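Local coordinates for ABC sugar transporter, periplasmic sugar binding protein (Legionella pneumophila subsp. pneumophila, PDB 3ROT) that probably binds a sugar in the periplasm and hands it to an ABC transporter, as other periplasmic binding proteins of its family do, at residues Ala133-Pro138 and Phe193-Gln198; Gln220-Asp225 and Leu238-Met243. All coordinates share one frame; numbering follows the deposited sequence.

Contact 1: Ala133-Pro138 and Phe193-Gln198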
# COMPACT_ATOMS: atom_id res chain seq x y z
N ALA A 133 -1.89 24.39 -11.28
CA ALA A 133 -1.43 23.03 -11.00
C ALA A 133 -1.02 22.83 -9.56
O ALA A 133 -0.51 23.75 -8.91
CB ALA A 133 -0.27 22.66 -11.91
N LEU A 134 -1.22 21.62 -9.07
CA LEU A 134 -0.86 21.26 -7.71
C LEU A 134 0.11 20.08 -7.79
O LEU A 134 -0.16 19.10 -8.48
CB LEU A 134 -2.11 20.87 -6.93
CG LEU A 134 -1.97 20.45 -5.47
CD1 LEU A 134 -1.52 21.64 -4.62
CD2 LEU A 134 -3.32 19.90 -4.97
N VAL A 135 1.25 20.20 -7.12
CA VAL A 135 2.26 19.15 -7.11
C VAL A 135 2.27 18.46 -5.76
O VAL A 135 2.56 19.10 -4.73
CB VAL A 135 3.68 19.70 -7.38
CG1 VAL A 135 4.71 18.57 -7.30
CG2 VAL A 135 3.73 20.36 -8.75
N LEU A 136 1.96 17.17 -5.75
CA LEU A 136 1.88 16.41 -4.51
C LEU A 136 3.18 15.65 -4.21
O LEU A 136 3.56 14.75 -4.94
CB LEU A 136 0.70 15.44 -4.58
CG LEU A 136 -0.63 16.02 -5.09
CD1 LEU A 136 -1.71 14.96 -4.96
CD2 LEU A 136 -1.01 17.26 -4.28
N ASN A 137 3.84 16.03 -3.12
CA ASN A 137 5.09 15.40 -2.71
C ASN A 137 4.84 14.50 -1.52
O ASN A 137 4.43 14.96 -0.45
CB ASN A 137 6.14 16.46 -2.32
CG ASN A 137 7.56 15.91 -2.36
OD1 ASN A 137 7.80 14.74 -2.03
ND2 ASN A 137 8.52 16.76 -2.75
N PRO A 138 5.04 13.18 -1.69
CA PRO A 138 4.80 12.30 -0.56
C PRO A 138 6.03 12.10 0.31
O PRO A 138 5.94 11.50 1.38
CB PRO A 138 4.34 11.01 -1.22
CG PRO A 138 5.18 10.97 -2.45
CD PRO A 138 5.13 12.41 -2.95
N PHE A 193 -0.19 16.91 -10.34
CA PHE A 193 1.01 16.15 -10.64
C PHE A 193 1.35 15.33 -9.40
O PHE A 193 1.60 15.90 -8.34
CB PHE A 193 2.20 17.07 -10.92
CG PHE A 193 2.14 17.77 -12.24
CD1 PHE A 193 2.69 17.19 -13.38
CD2 PHE A 193 1.58 19.04 -12.34
CE1 PHE A 193 2.69 17.86 -14.60
CE2 PHE A 193 1.57 19.72 -13.56
CZ PHE A 193 2.13 19.13 -14.69
N CYS A 194 1.37 14.00 -9.52
CA CYS A 194 1.74 13.14 -8.39
C CYS A 194 3.18 12.71 -8.63
O CYS A 194 3.48 12.10 -9.66
CB CYS A 194 0.85 11.91 -8.33
SG CYS A 194 -0.89 12.27 -8.03
N LEU A 195 4.06 13.01 -7.67
CA LEU A 195 5.46 12.66 -7.81
C LEU A 195 5.75 11.16 -7.76
O LEU A 195 6.77 10.72 -8.26
CB LEU A 195 6.30 13.42 -6.76
CG LEU A 195 6.23 14.95 -6.93
CD1 LEU A 195 7.10 15.65 -5.90
CD2 LEU A 195 6.68 15.32 -8.34
N THR A 196 4.84 10.39 -7.16
CA THR A 196 4.97 8.93 -7.13
C THR A 196 3.57 8.34 -6.99
O THR A 196 2.61 9.08 -6.74
CB THR A 196 5.82 8.39 -5.95
OG1 THR A 196 5.02 8.40 -4.76
CG2 THR A 196 7.07 9.24 -5.73
N SER A 197 3.45 7.03 -7.12
CA SER A 197 2.15 6.38 -7.00
C SER A 197 1.60 6.47 -5.57
O SER A 197 0.40 6.30 -5.35
CB SER A 197 2.24 4.92 -7.45
OG SER A 197 3.17 4.20 -6.66
N GLN A 198 2.47 6.75 -4.60
CA GLN A 198 2.01 6.87 -3.21
C GLN A 198 1.05 8.04 -3.04
O GLN A 198 0.19 8.04 -2.15
CB GLN A 198 3.18 7.05 -2.26
CG GLN A 198 4.18 5.92 -2.26
CD GLN A 198 5.50 6.35 -1.64
OE1 GLN A 198 6.13 7.31 -2.11
NE2 GLN A 198 5.91 5.65 -0.60
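F193 runs beside A133-V135 as the start of a parallel strand pairing in the five-stranded sheet of one lobe of this periplasmic-binding-protein fold, where strand 132-137 lies next to strand 191-194. Its N-H gives a nearly linear bond to L134 O (2.9 Å, 174° at the hydrogen), and F193 O takes an equally straight one from L136 N. With CG beside its own backbone N (chi1 -73°), the ring reaches back toward the start of the other strand, and A133 CB meets its edge at CE2, 3.8 Å away and in the ring plane. I152 and L156 of helix 143-158 pack on the same face of the sheet.

C194 turns to the opposite face together with L136. Its SG lies 4.2 Å from L136 CD1, under helix 197-208, which adds A199 to both side chains.

The strand ends with C194, yet L195 adds one more rung to the ladder: L195 N donates to L136 O at 3.3 Å, a longer bond than the two before it. The side chain then folds over the partner strand and its two methyls divide the work. CD2 packs on V135 CG1 at 3.9 Å, whereas CD1 lies against the amide of N137, 3.6 Å from CG. That amide is held by E165 through ND2 and by Q139 N through OD1.

T196 is the N-cap of helix 197-208, accepting from Q198 N through OG1. The same hydroxyl donates to a lone pair of Q198 OE1, which also receives Q139 NE2, so two donors grip this oxygen. P138 touches both side chains through CG, which lies 3.5 Å from T196 OG1.

Contact 2: Gln220-Asp225 and Leu238-Met243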
# COMPACT_ATOMS: atom_id res chain seq x y z
N GLN A 220 -7.21 17.24 -14.07
CA GLN A 220 -6.43 16.43 -14.99
C GLN A 220 -5.24 15.98 -14.19
O GLN A 220 -4.56 16.81 -13.58
CB GLN A 220 -6.01 17.27 -16.20
CG GLN A 220 -7.20 17.79 -16.94
CD GLN A 220 -8.16 16.69 -17.31
OE1 GLN A 220 -7.88 15.90 -18.21
NE2 GLN A 220 -9.28 16.61 -16.60
N VAL A 221 -4.97 14.68 -14.20
CA VAL A 221 -3.92 14.10 -13.39
C VAL A 221 -2.71 13.50 -14.12
O VAL A 221 -2.85 12.78 -15.11
CB VAL A 221 -4.52 13.03 -12.44
CG1 VAL A 221 -3.44 12.48 -11.51
CG2 VAL A 221 -5.66 13.65 -11.64
N TYR A 222 -1.53 13.79 -13.59
CA TYR A 222 -0.28 13.31 -14.16
C TYR A 222 0.53 12.64 -13.06
O TYR A 222 0.50 13.06 -11.90
CB TYR A 222 0.48 14.50 -14.77
CG TYR A 222 -0.30 15.10 -15.91
CD1 TYR A 222 -0.14 14.62 -17.21
CD2 TYR A 222 -1.28 16.07 -15.68
CE1 TYR A 222 -0.93 15.08 -18.25
CE2 TYR A 222 -2.09 16.54 -16.73
CZ TYR A 222 -1.90 16.03 -18.01
OH TYR A 222 -2.67 16.46 -19.05
N SER A 223 1.27 11.59 -13.41
CA SER A 223 2.03 10.90 -12.39
C SER A 223 3.30 10.20 -12.89
O SER A 223 3.69 10.32 -14.06
CB SER A 223 1.12 9.87 -11.70
OG SER A 223 1.69 9.40 -10.49
N PHE A 224 3.93 9.47 -11.98
CA PHE A 224 5.14 8.70 -12.27
C PHE A 224 4.89 7.25 -11.87
O PHE A 224 4.27 6.98 -10.85
CB PHE A 224 6.31 9.23 -11.44
CG PHE A 224 6.88 10.52 -11.94
CD1 PHE A 224 8.09 10.54 -12.64
CD2 PHE A 224 6.22 11.72 -11.72
CE1 PHE A 224 8.63 11.74 -13.11
CE2 PHE A 224 6.75 12.92 -12.19
CZ PHE A 224 7.96 12.93 -12.89
N ASP A 225 5.37 6.34 -12.70
CA ASP A 225 5.28 4.90 -12.46
C ASP A 225 3.95 4.28 -12.79
O ASP A 225 2.93 4.59 -12.16
CB ASP A 225 5.65 4.59 -11.01
CG ASP A 225 6.92 5.29 -10.57
OD1 ASP A 225 7.86 5.39 -11.38
OD2 ASP A 225 6.97 5.74 -9.41
N LEU A 238 -8.96 8.80 -15.91
CA LEU A 238 -8.94 9.61 -14.70
C LEU A 238 -7.54 10.18 -14.50
O LEU A 238 -7.33 11.06 -13.68
CB LEU A 238 -9.37 8.76 -13.50
CG LEU A 238 -10.82 8.29 -13.51
CD1 LEU A 238 -11.08 7.39 -12.30
CD2 LEU A 238 -11.76 9.49 -13.50
N VAL A 239 -6.59 9.64 -15.27
CA VAL A 239 -5.18 10.05 -15.26
C VAL A 239 -4.79 10.16 -16.74
O VAL A 239 -5.04 9.23 -17.51
CB VAL A 239 -4.28 8.99 -14.55
CG1 VAL A 239 -2.80 9.28 -14.82
CG2 VAL A 239 -4.55 9.01 -13.05
N ASN A 240 -4.21 11.29 -17.13
CA ASN A 240 -3.84 11.55 -18.52
C ASN A 240 -2.54 10.98 -19.07
O ASN A 240 -2.50 10.51 -20.21
CB ASN A 240 -3.81 13.07 -18.76
CG ASN A 240 -5.19 13.67 -18.91
OD1 ASN A 240 -6.18 13.08 -18.49
ND2 ASN A 240 -5.25 14.86 -19.48
N TYR A 241 -1.47 11.05 -18.28
CA TYR A 241 -0.17 10.59 -18.72
C TYR A 241 0.71 10.25 -17.53
O TYR A 241 0.72 10.96 -16.53
CB TYR A 241 0.50 11.69 -19.54
CG TYR A 241 1.66 11.23 -20.38
CD1 TYR A 241 1.45 10.65 -21.62
CD2 TYR A 241 2.97 11.38 -19.93
CE1 TYR A 241 2.52 10.22 -22.40
CE2 TYR A 241 4.05 10.96 -20.70
CZ TYR A 241 3.81 10.38 -21.94
OH TYR A 241 4.86 10.00 -22.74
N VAL A 242 1.46 9.17 -17.65
CA VAL A 242 2.33 8.73 -16.57
C VAL A 242 3.73 8.39 -17.08
O VAL A 242 3.88 7.67 -18.06
CB VAL A 242 1.76 7.48 -15.88
CG1 VAL A 242 2.69 7.02 -14.78
CG2 VAL A 242 0.37 7.80 -15.31
N MSE A 243 4.73 8.94 -16.40
CA MSE A 243 6.12 8.70 -16.76
C MSE A 243 6.52 7.29 -16.34
O MSE A 243 6.25 6.87 -15.21
CB MSE A 243 7.03 9.71 -16.06
CG MSE A 243 6.75 11.16 -16.43
SE MSE A 243 6.92 11.43 -18.31
CE MSE A 243 8.85 11.38 -18.44
O HOH W 1 -6.52 12.92 -16.02
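V221 O accepts from N240 N at 2.9 Å, the first rung between two segments that run parallel, with an 18° angle between the axes of strands 220-224 and 241-243. Farther along, S223 is bonded through both its N and its O: N donates to Y241 O at 3.2 Å and O accepts from M243 N. D225 N closes the ladder on M243 O at 2.7 Å.

These strands and helix 228-235 form a beta-alpha-beta unit, with strand 241-243 at the margin of the sheet. V221 CG1 and V239 CG2 meet at 4.0 Å on the face covered by L200 of helix 197-208.

At the start of the pairing N240 uses ND2 twice, donating to Q220 OE1 and Y222 OH, both at 3.1 Å. Both acceptors are tilted out of its amide plane, and both bonds are bent. Y222 OH is also bonded to T127, while a water bonded to V221 N lies doubtfully close to N240 OD1. The Y222 ring, packed on A123 and L126 of helix 112-126, presents its edge to Y241 CB, 3.8 Å from CD1.

Selenomethionine M243 lies alongside F224. Its CG, set beside its own backbone N by chi1 (-61°), lies over one F224 ring face, offset toward the rim, in a CH-pi contact 4.1 Å from the centroid; the bend at chi2 brings SE to the edge of the Y241 ring.

In the fold
Contacts 1 and 2 occupy one parallel sheet and are stitched together where strands 191-194 and 220-224 lie side by side: C194 N and Y222 O, 2.7 Å apart, probably share a hydrogen bond, and L195 O packs on F224 CB. Contact 1 is the more deeply buried, joining inner strands between helices, and its side-chain contacts are largely apolar until the helix cap. Contact 2 reaches the sheet's margin, where partly exposed N240, Y241 and M243 bring in amide, water and ring contacts. Each ends near bound glycerol, probably from the crystallisation liquor: the T196 side chain lies about 4 Å away, and D225 OD2 is hydrogen-bonded, perhaps marking a pocket at the carboxyl ends of the strands.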